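Local coordinates for glycerate dehydrogenase related protein (Thermoplasma acidophilum, PDB 3GVX) that is a D-isomer specific 2-hydroxyacid dehydrogenase family protein that probably reduces glyoxylate or hydroxypyruvate with NAD(P)H, at residues 31-36 / 47-52; 38-43 / 61-66; 146-151 / 158-163. One frame throughout, in Å; residues are numbered along the deposited sequence.

In the fold
Contacts 1 and 2 belong to one lobe of the chain, built on the five-stranded parallel sheet in the order 26-28, 3-5, 37-40, 52-55, 73-75; contact 3 lies in the other, on the seven-stranded Rossmann-type sheet that probably takes the cofactor. The first two are neighbours, their centres about 14 Å apart, and their segments alternate along the chain, in the order 31-36, 38-43, 47-52, 61-66. They also touch, M52 O lying 2.9 Å from Q38 N, a probable hydrogen bond between adjacent strands. Contact 3 forms later in the sequence, its centre about 42 Å from that of contact 1 and about 36 Å from that of contact 2, on the opposite side of the chain's centre from contact 2.

Contact 1. Residues 31-36 / 47-52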
loop_
_atom_site.group_PDB
_atom_site.type_symbol
_atom_site.label_atom_id
_atom_site.label_comp_id
_atom_site.label_asym_id
_atom_site.label_seq_id
_atom_site.Cartn_x
_atom_site.Cartn_y
_atom_site.Cartn_z
ATOM N N ASP B 31 -29.534 15.786 -26.662
ATOM C CA ASP B 31 -30.892 16.158 -26.289
ATOM C C ASP B 31 -30.877 17.066 -25.098
ATOM O O ASP B 31 -31.297 16.738 -23.986
ATOM C CB ASP B 31 -31.735 14.929 -26.067
ATOM C CG ASP B 31 -31.935 14.174 -27.349
ATOM O OD1 ASP B 31 -32.529 14.745 -28.288
ATOM O OD2 ASP B 31 -31.472 13.026 -27.437
ATOM N N TYR B 32 -30.360 18.244 -25.400
ATOM C CA TYR B 32 -30.191 19.304 -24.454
ATOM C C TYR B 32 -31.340 19.470 -23.505
ATOM O O TYR B 32 -32.508 19.315 -23.851
ATOM C CB TYR B 32 -29.978 20.634 -25.160
ATOM C CG TYR B 32 -29.866 21.755 -24.160
ATOM C CD1 TYR B 32 -28.654 22.037 -23.537
ATOM C CD2 TYR B 32 -30.994 22.456 -23.740
ATOM C CE1 TYR B 32 -28.569 22.977 -22.507
ATOM C CE2 TYR B 32 -30.919 23.400 -22.709
ATOM C CZ TYR B 32 -29.702 23.656 -22.099
ATOM O OH TYR B 32 -29.615 24.594 -21.093
ATOM N N TYR B 33 -30.975 19.841 -22.295
ATOM C CA TYR B 33 -31.940 20.074 -21.270
ATOM C C TYR B 33 -31.348 20.998 -20.215
ATOM O O TYR B 33 -30.237 20.795 -19.740
ATOM C CB TYR B 33 -32.376 18.743 -20.674
ATOM C CG TYR B 33 -33.371 18.916 -19.574
ATOM C CD1 TYR B 33 -34.696 19.261 -19.842
ATOM C CD2 TYR B 33 -32.976 18.806 -18.249
ATOM C CE1 TYR B 33 -35.600 19.503 -18.806
ATOM C CE2 TYR B 33 -33.856 19.045 -17.212
ATOM C CZ TYR B 33 -35.170 19.389 -17.487
ATOM O OH TYR B 33 -36.044 19.611 -16.434
ATOM N N ASP B 34 -32.120 22.022 -19.877
ATOM C CA ASP B 34 -31.746 23.026 -18.896
ATOM C C ASP B 34 -31.705 22.391 -17.517
ATOM O O ASP B 34 -32.672 22.476 -16.761
ATOM C CB ASP B 34 -32.784 24.153 -18.899
ATOM C CG ASP B 34 -32.213 25.472 -18.438
ATOM O OD1 ASP B 34 -31.258 25.448 -17.636
ATOM O OD2 ASP B 34 -32.715 26.531 -18.865
ATOM N N ALA B 35 -30.591 21.755 -17.180
ATOM C CA ALA B 35 -30.467 21.099 -15.884
ATOM C C ALA B 35 -29.685 21.898 -14.842
ATOM O O ALA B 35 -29.009 22.885 -15.154
ATOM C CB ALA B 35 -29.838 19.714 -16.065
ATOM N N GLU B 36 -29.810 21.468 -13.593
ATOM C CA GLU B 36 -29.104 22.098 -12.495
ATOM C C GLU B 36 -27.628 21.765 -12.580
ATOM O O GLU B 36 -26.786 22.574 -12.232
ATOM C CB GLU B 36 -29.661 21.619 -11.174
ATOM C CG GLU B 36 -30.943 22.304 -10.828
ATOM C CD GLU B 36 -31.484 21.884 -9.478
ATOM O OE1 GLU B 36 -32.230 22.677 -8.867
ATOM O OE2 GLU B 36 -31.172 20.762 -9.024
ATOM N N GLY B 47 -27.930 27.914 -19.014
ATOM C CA GLY B 47 -29.362 27.775 -18.967
ATOM C C GLY B 47 -29.913 28.701 -17.920
ATOM O O GLY B 47 -29.240 29.600 -17.410
ATOM N N LYS B 48 -31.166 28.464 -17.590
ATOM C CA LYS B 48 -31.843 29.254 -16.593
ATOM C C LYS B 48 -31.791 28.579 -15.248
ATOM O O LYS B 48 -31.957 29.227 -14.221
ATOM C CB LYS B 48 -33.290 29.445 -16.991
ATOM C CG LYS B 48 -33.514 30.607 -17.884
ATOM C CD LYS B 48 -34.940 30.612 -18.326
ATOM C CE LYS B 48 -35.294 31.954 -18.893
ATOM N NZ LYS B 48 -36.151 31.744 -20.071
ATOM N N ARG B 49 -31.554 27.276 -15.247
ATOM C CA ARG B 49 -31.519 26.541 -13.994
ATOM C C ARG B 49 -30.120 26.096 -13.572
ATOM O O ARG B 49 -29.957 25.434 -12.547
ATOM C CB ARG B 49 -32.447 25.329 -14.112
ATOM C CG ARG B 49 -33.824 25.691 -14.611
ATOM C CD ARG B 49 -34.739 24.492 -14.643
ATOM N NE ARG B 49 -34.778 23.812 -13.354
ATOM C CZ ARG B 49 -34.269 22.604 -13.131
ATOM N NH1 ARG B 49 -33.681 21.935 -14.114
ATOM N NH2 ARG B 49 -34.341 22.067 -11.921
ATOM N N THR B 50 -29.120 26.476 -14.363
ATOM C CA THR B 50 -27.739 26.080 -14.105
ATOM C C THR B 50 -27.222 26.501 -12.739
ATOM O O THR B 50 -27.282 27.671 -12.367
ATOM C CB THR B 50 -26.762 26.669 -15.142
ATOM O OG1 THR B 50 -27.304 26.549 -16.462
ATOM C CG2 THR B 50 -25.429 25.945 -15.067
ATOM N N LYS B 51 -26.705 25.536 -11.993
ATOM C CA LYS B 51 -26.143 25.807 -10.681
ATOM C C LYS B 51 -24.731 25.319 -10.628
ATOM O O LYS B 51 -23.892 25.875 -9.945
ATOM C CB LYS B 51 -26.891 25.056 -9.602
ATOM C CG LYS B 51 -28.286 25.479 -9.345
ATOM C CD LYS B 51 -28.836 24.528 -8.318
ATOM C CE LYS B 51 -30.127 25.019 -7.733
ATOM N NZ LYS B 51 -30.596 24.030 -6.732
HETATM N N MSE B 52 -24.480 24.245 -11.354
HETATM C CA MSE B 52 -23.171 23.637 -11.302
HETATM C C MSE B 52 -22.689 23.025 -12.591
HETATM O O MSE B 52 -23.440 22.362 -13.301
HETATM C CB MSE B 52 -23.159 22.591 -10.179
HETATM C CG MSE B 52 -21.838 21.826 -9.983
HETATM SE SE MSE B 52 -21.646 20.584 -11.284
HETATM C CE MSE B 52 -21.213 19.306 -10.592
HETATM O O HOH W 1 -28.665 24.489 -17.208
#
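Chi1 of D34 (-154°) puts CG anti to the backbone N, and the carboxylate meets the backbone of 47-49; R49 bends at chi3 (53°), which sets NE. D34 OD2 receives K48 N at 2.8 Å on its syn lone pair, in a nearly straight bond (173°). D34 OD1 takes R49 N at 3.0 Å from above the carboxylate plane. Two successive amides are thus gripped by one carboxylate, and a water donates to OD1 as well as to A35 O while accepting from T50 OG1. G47 CA packs 3.3 Å from D34 OD1. R49 NH1 then reaches D34 O in a bond of 2.9 Å, the oxygen lying at the guanidinium edge and in its plane, so side chain and main chain of D34 are held together. Both segments are loops of the lobe carrying the five-stranded parallel sheet: 31-36, in which D34 centres an inverse gamma turn, leads into strand 37-40; residues 47-52 lead into strand 52-55. At the strand entrances E36 O accepts two consecutive amides, K51 N and M52 N, each at 3.0 Å. The E36 and K51 side chains run side by side, pointing the same way; K51 NZ lies above the E36 carboxylate plane and forms a salt bridge with E36 OE1 at 3.0 Å. E36 CG lies over one guanidinium face of R49, whose NH2 makes a long, purely electrostatic pair with E36 OE1 but also a salt bridge to D2. Y33 OH stands 4.0 Å from R49 NH1, and the Y33 ring stacks on H27.

Contact 2. Residues 38-43 / 61-66; sequences QVIKDR and DHIDVN
I63 and D42 mark the closest backbone approach, 5.8 Å between their CA atoms, where the turn leaving strand 37-40 meets an irregular loop. Strand 37-40 is the middle strand of the five-stranded parallel sheet, and 61-66 belongs to the connection from strand 52-55 to the edge strand 73-75. No direct backbone hydrogen bond links the two; a water joins them, donating to D42 O at 2.9 Å and accepting from D64 N. D64 centres an inverse gamma turn closed by V65 N to I63 O. On the apolar side, I40 and I63 meet tip to tip, CD1 of I40 lying 4.0 Å from CD1 of I63. Chi1 of I40 (73°) places CG1 between the backbone N and the carbonyl carbon, and extended chi2 (173°) carries CD1 on to I63, which also packs on A55. The H62 ring and the D42 carboxylate stand almost perpendicular, their planes 86° apart; D42 OD2 lies at the ring edge, 3.0 Å from H62 ND1. H62 NE2 bonds to G59 O and S57 OG, which probably helps fix the ring's rotation. I63 CG1 covers one ring face over its centre, and H62 CE1 approaches K41 O to 3.2 Å.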
loop_
_atom_site.group_PDB
_atom_site.type_symbol
_atom_site.label_atom_id
_atom_site.label_comp_id
_atom_site.label_asym_id
_atom_site.label_seq_id
_atom_site.Cartn_x
_atom_site.Cartn_y
_atom_site.Cartn_z
ATOM N N GLN B 38 -24.435 20.216 -15.019
ATOM C CA GLN B 38 -23.960 19.945 -16.357
ATOM C C GLN B 38 -22.566 19.352 -16.265
ATOM O O GLN B 38 -21.697 19.881 -15.572
ATOM C CB GLN B 38 -23.932 21.234 -17.172
ATOM C CG GLN B 38 -23.663 21.032 -18.636
ATOM C CD GLN B 38 -23.826 22.320 -19.410
ATOM O OE1 GLN B 38 -24.898 22.925 -19.405
ATOM N NE2 GLN B 38 -22.765 22.752 -20.073
ATOM N N VAL B 39 -22.357 18.236 -16.946
ATOM C CA VAL B 39 -21.050 17.598 -16.953
ATOM C C VAL B 39 -20.483 17.904 -18.327
ATOM O O VAL B 39 -21.147 17.702 -19.336
ATOM C CB VAL B 39 -21.162 16.075 -16.756
ATOM C CG1 VAL B 39 -19.769 15.470 -16.633
ATOM C CG2 VAL B 39 -22.020 15.768 -15.530
ATOM N N ILE B 40 -19.255 18.392 -18.367
ATOM C CA ILE B 40 -18.664 18.779 -19.626
ATOM C C ILE B 40 -17.230 18.350 -19.808
ATOM O O ILE B 40 -16.571 17.866 -18.895
ATOM C CB ILE B 40 -18.662 20.319 -19.760
ATOM C CG1 ILE B 40 -17.598 20.896 -18.821
ATOM C CG2 ILE B 40 -20.023 20.901 -19.368
ATOM C CD1 ILE B 40 -17.363 22.398 -18.959
ATOM N N LYS B 41 -16.757 18.561 -21.020
ATOM C CA LYS B 41 -15.378 18.319 -21.347
ATOM C C LYS B 41 -14.792 19.693 -21.627
ATOM O O LYS B 41 -14.002 20.200 -20.850
ATOM C CB LYS B 41 -15.255 17.429 -22.576
ATOM C CG LYS B 41 -15.729 16.025 -22.352
ATOM C CD LYS B 41 -15.362 15.165 -23.528
ATOM C CE LYS B 41 -15.799 13.745 -23.319
ATOM N NZ LYS B 41 -15.352 12.896 -24.456
ATOM N N ASP B 42 -15.237 20.311 -22.713
ATOM C CA ASP B 42 -14.728 21.609 -23.104
ATOM C C ASP B 42 -15.737 22.733 -23.139
ATOM O O ASP B 42 -15.393 23.879 -22.930
ATOM C CB ASP B 42 -14.064 21.487 -24.462
ATOM C CG ASP B 42 -12.967 20.452 -24.467
ATOM O OD1 ASP B 42 -12.635 19.932 -25.549
ATOM O OD2 ASP B 42 -12.427 20.153 -23.386
ATOM N N ARG B 43 -16.985 22.411 -23.414
ATOM C CA ARG B 43 -17.984 23.450 -23.476
ATOM C C ARG B 43 -19.179 23.234 -22.589
ATOM O O ARG B 43 -19.629 22.115 -22.379
ATOM C CB ARG B 43 -18.460 23.650 -24.916
ATOM C CG ARG B 43 -17.456 24.351 -25.810
ATOM C CD ARG B 43 -18.008 24.484 -27.227
ATOM N NE ARG B 43 -18.295 23.178 -27.821
ATOM C CZ ARG B 43 -17.372 22.320 -28.248
ATOM N NH1 ARG B 43 -16.085 22.627 -28.158
ATOM N NH2 ARG B 43 -17.740 21.148 -28.755
ATOM N N ASP B 61 -8.278 25.225 -17.460
ATOM C CA ASP B 61 -7.739 26.347 -18.204
ATOM C C ASP B 61 -8.216 26.454 -19.646
ATOM O O ASP B 61 -8.176 27.527 -20.235
ATOM C CB ASP B 61 -6.212 26.339 -18.108
ATOM C CG ASP B 61 -5.734 26.333 -16.658
ATOM O OD1 ASP B 61 -6.245 27.148 -15.856
ATOM O OD2 ASP B 61 -4.865 25.505 -16.312
ATOM N N HIS B 62 -8.704 25.355 -20.205
ATOM C CA HIS B 62 -9.212 25.350 -21.584
ATOM C C HIS B 62 -10.703 25.701 -21.596
ATOM O O HIS B 62 -11.339 25.725 -22.644
ATOM C CB HIS B 62 -9.043 23.971 -22.233
ATOM C CG HIS B 62 -9.615 22.862 -21.419
ATOM N ND1 HIS B 62 -10.581 22.007 -21.906
ATOM C CD2 HIS B 62 -9.381 22.486 -20.147
ATOM C CE1 HIS B 62 -10.914 21.151 -20.957
ATOM N NE2 HIS B 62 -10.204 21.418 -19.878
ATOM N N ILE B 63 -11.270 25.938 -20.422
ATOM C CA ILE B 63 -12.676 26.271 -20.328
ATOM C C ILE B 63 -12.874 27.786 -20.164
ATOM O O ILE B 63 -12.111 28.467 -19.472
ATOM C CB ILE B 63 -13.334 25.507 -19.158
ATOM C CG1 ILE B 63 -13.316 24.009 -19.466
ATOM C CG2 ILE B 63 -14.741 26.024 -18.934
ATOM C CD1 ILE B 63 -13.503 23.110 -18.289
ATOM N N ASP B 64 -13.903 28.302 -20.826
ATOM C CA ASP B 64 -14.224 29.722 -20.758
ATOM C C ASP B 64 -14.791 30.124 -19.395
ATOM O O ASP B 64 -15.965 30.502 -19.260
ATOM C CB ASP B 64 -15.212 30.116 -21.860
ATOM C CG ASP B 64 -15.540 31.612 -21.829
ATOM O OD1 ASP B 64 -14.792 32.354 -21.165
ATOM O OD2 ASP B 64 -16.522 32.053 -22.453
ATOM N N VAL B 65 -13.923 30.045 -18.396
ATOM C CA VAL B 65 -14.240 30.372 -17.017
ATOM C C VAL B 65 -14.753 31.797 -16.810
ATOM O O VAL B 65 -15.697 32.007 -16.071
ATOM C CB VAL B 65 -13.004 30.171 -16.137
ATOM C CG1 VAL B 65 -13.378 30.364 -14.668
ATOM C CG2 VAL B 65 -12.386 28.792 -16.409
ATOM N N ASN B 66 -14.107 32.756 -17.462
ATOM C CA ASN B 66 -14.482 34.162 -17.385
ATOM C C ASN B 66 -15.945 34.327 -17.779
ATOM O O ASN B 66 -16.630 35.209 -17.290
ATOM C CB ASN B 66 -13.575 34.977 -18.321
ATOM C CG ASN B 66 -13.876 36.459 -18.305
ATOM O OD1 ASN B 66 -14.611 36.978 -19.158
ATOM N ND2 ASN B 66 -13.299 37.154 -17.341
HETATM O O HOH W 2 -16.059 26.609 -22.248
#

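Contact 3. Residues 146-151 / 158-163; sequences MRVIAY and QNVDVI
D161 meets V148 and R147 through CB, CG and OD2. Its CB lies 3.6 Å from V148 O and covers one face of the R147 guanidinium, offset toward the rim. Chi1 (-48°) puts CG anti to the carbonyl carbon, and D161 CG is 3.8 Å from V148 N. At the tip OD2 accepts that amide at 2.7 Å, in a nearly straight bond (172°) met on the anti side. OD2 also touches R147 CA and forms a salt bridge with K142 of helix 132-143, so this one oxygen ties strand, loop and helix together. The R147 charge is near but makes no bond to it. V148 O in turn is shared by two consecutive amides, D161 N at 2.8 Å and V162 N at 3.0 Å. Two residues on, A150 N meets V162 O at 2.7 Å, and parallel pairing runs through I149 with V162 and A150 with I163. I149 CG1 lies alongside V162 CB, whereas A150 CB, on the other face, packs against V160 CG1. Short strand 162-163 is thereby added beside 147-151 as an edge of the parallel Rossmann-type sheet of the NAD-binding domain.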
loop_
_atom_site.group_PDB
_atom_site.type_symbol
_atom_site.label_atom_id
_atom_site.label_comp_id
_atom_site.label_asym_id
_atom_site.label_seq_id
_atom_site.Cartn_x
_atom_site.Cartn_y
_atom_site.Cartn_z
HETATM N N MSE B 146 1.066 4.144 9.719
HETATM C CA MSE B 146 2.197 5.049 9.843
HETATM C C MSE B 146 1.792 6.316 10.563
HETATM O O MSE B 146 0.623 6.649 10.628
HETATM C CB MSE B 146 2.736 5.402 8.460
HETATM C CG MSE B 146 2.853 4.200 7.537
HETATM SE SE MSE B 146 3.734 4.650 6.017
HETATM C CE MSE B 146 5.247 4.729 6.572
ATOM N N ARG B 147 2.781 7.020 11.085
ATOM C CA ARG B 147 2.579 8.286 11.763
ATOM C C ARG B 147 2.918 9.294 10.669
ATOM O O ARG B 147 3.844 9.070 9.891
ATOM C CB ARG B 147 3.555 8.383 12.937
ATOM C CG ARG B 147 3.562 9.691 13.686
ATOM C CD ARG B 147 4.657 9.666 14.777
ATOM N NE ARG B 147 4.558 10.817 15.664
ATOM C CZ ARG B 147 3.480 11.112 16.381
ATOM N NH1 ARG B 147 2.405 10.331 16.320
ATOM N NH2 ARG B 147 3.470 12.196 17.146
ATOM N N VAL B 148 2.192 10.401 10.593
ATOM C CA VAL B 148 2.457 11.364 9.534
ATOM C C VAL B 148 2.909 12.745 9.972
ATOM O O VAL B 148 2.294 13.392 10.808
ATOM C CB VAL B 148 1.231 11.482 8.597
ATOM C CG1 VAL B 148 1.446 12.583 7.570
ATOM C CG2 VAL B 148 0.988 10.127 7.902
ATOM N N ILE B 149 4.019 13.177 9.395
ATOM C CA ILE B 149 4.583 14.472 9.679
ATOM C C ILE B 149 4.531 15.262 8.383
ATOM O O ILE B 149 4.918 14.781 7.314
ATOM C CB ILE B 149 6.023 14.327 10.198
ATOM C CG1 ILE B 149 5.972 13.596 11.543
ATOM C CG2 ILE B 149 6.688 15.703 10.323
ATOM C CD1 ILE B 149 7.183 12.792 11.858
ATOM N N ALA B 150 4.007 16.472 8.479
ATOM C CA ALA B 150 3.876 17.282 7.299
ATOM C C ALA B 150 4.540 18.617 7.422
ATOM O O ALA B 150 4.569 19.252 8.478
ATOM C CB ALA B 150 2.413 17.459 6.943
ATOM N N TYR B 151 5.122 19.016 6.314
ATOM C CA TYR B 151 5.743 20.298 6.249
ATOM C C TYR B 151 4.969 20.993 5.156
ATOM O O TYR B 151 5.045 20.607 3.985
ATOM C CB TYR B 151 7.201 20.195 5.856
ATOM C CG TYR B 151 7.701 21.545 5.454
ATOM C CD1 TYR B 151 7.954 22.527 6.403
ATOM C CD2 TYR B 151 7.777 21.893 4.117
ATOM C CE1 TYR B 151 8.258 23.835 6.024
ATOM C CE2 TYR B 151 8.083 23.190 3.724
ATOM C CZ TYR B 151 8.319 24.160 4.683
ATOM O OH TYR B 151 8.617 25.445 4.289
ATOM N N GLN B 158 -6.859 15.936 9.102
ATOM C CA GLN B 158 -6.835 15.022 10.205
ATOM C C GLN B 158 -5.836 13.874 10.048
ATOM O O GLN B 158 -5.532 13.225 11.028
ATOM C CB GLN B 158 -8.218 14.425 10.388
ATOM C CG GLN B 158 -8.292 13.043 9.802
ATOM C CD GLN B 158 -9.592 12.788 9.109
ATOM O OE1 GLN B 158 -10.548 12.297 9.714
ATOM N NE2 GLN B 158 -9.651 13.133 7.827
ATOM N N ASN B 159 -5.340 13.585 8.847
ATOM C CA ASN B 159 -4.397 12.479 8.735
ATOM C C ASN B 159 -2.947 12.880 8.986
ATOM O O ASN B 159 -2.020 12.149 8.655
ATOM C CB ASN B 159 -4.527 11.778 7.383
ATOM C CG ASN B 159 -5.777 10.961 7.281
ATOM O OD1 ASN B 159 -6.268 10.428 8.277
ATOM N ND2 ASN B 159 -6.310 10.852 6.072
ATOM N N VAL B 160 -2.766 14.050 9.581
ATOM C CA VAL B 160 -1.439 14.540 9.908
ATOM C C VAL B 160 -1.256 14.589 11.415
ATOM O O VAL B 160 -2.036 15.221 12.115
ATOM C CB VAL B 160 -1.198 15.950 9.373
ATOM C CG1 VAL B 160 0.141 16.450 9.896
ATOM C CG2 VAL B 160 -1.249 15.975 7.844
ATOM N N ASP B 161 -0.227 13.931 11.922
ATOM C CA ASP B 161 -0.020 13.937 13.355
ATOM C C ASP B 161 0.929 15.029 13.821
ATOM O O ASP B 161 0.859 15.466 14.958
ATOM C CB ASP B 161 0.495 12.571 13.801
ATOM C CG ASP B 161 -0.321 11.437 13.232
ATOM O OD1 ASP B 161 -1.523 11.343 13.541
ATOM O OD2 ASP B 161 0.230 10.636 12.455
ATOM N N VAL B 162 1.822 15.458 12.944
ATOM C CA VAL B 162 2.785 16.485 13.305
ATOM C C VAL B 162 3.068 17.469 12.185
ATOM O O VAL B 162 3.325 17.094 11.035
ATOM C CB VAL B 162 4.138 15.864 13.751
ATOM C CG1 VAL B 162 5.106 16.972 14.179
ATOM C CG2 VAL B 162 3.917 14.849 14.875
ATOM N N ILE B 163 3.007 18.741 12.537
ATOM C CA ILE B 163 3.286 19.792 11.591
ATOM C C ILE B 163 4.684 20.235 11.928
ATOM O O ILE B 163 4.970 20.591 13.071
ATOM C CB ILE B 163 2.338 20.961 11.781
ATOM C CG1 ILE B 163 0.899 20.460 11.689
ATOM C CG2 ILE B 163 2.653 22.048 10.760
ATOM C CD1 ILE B 163 -0.139 21.493 12.011
#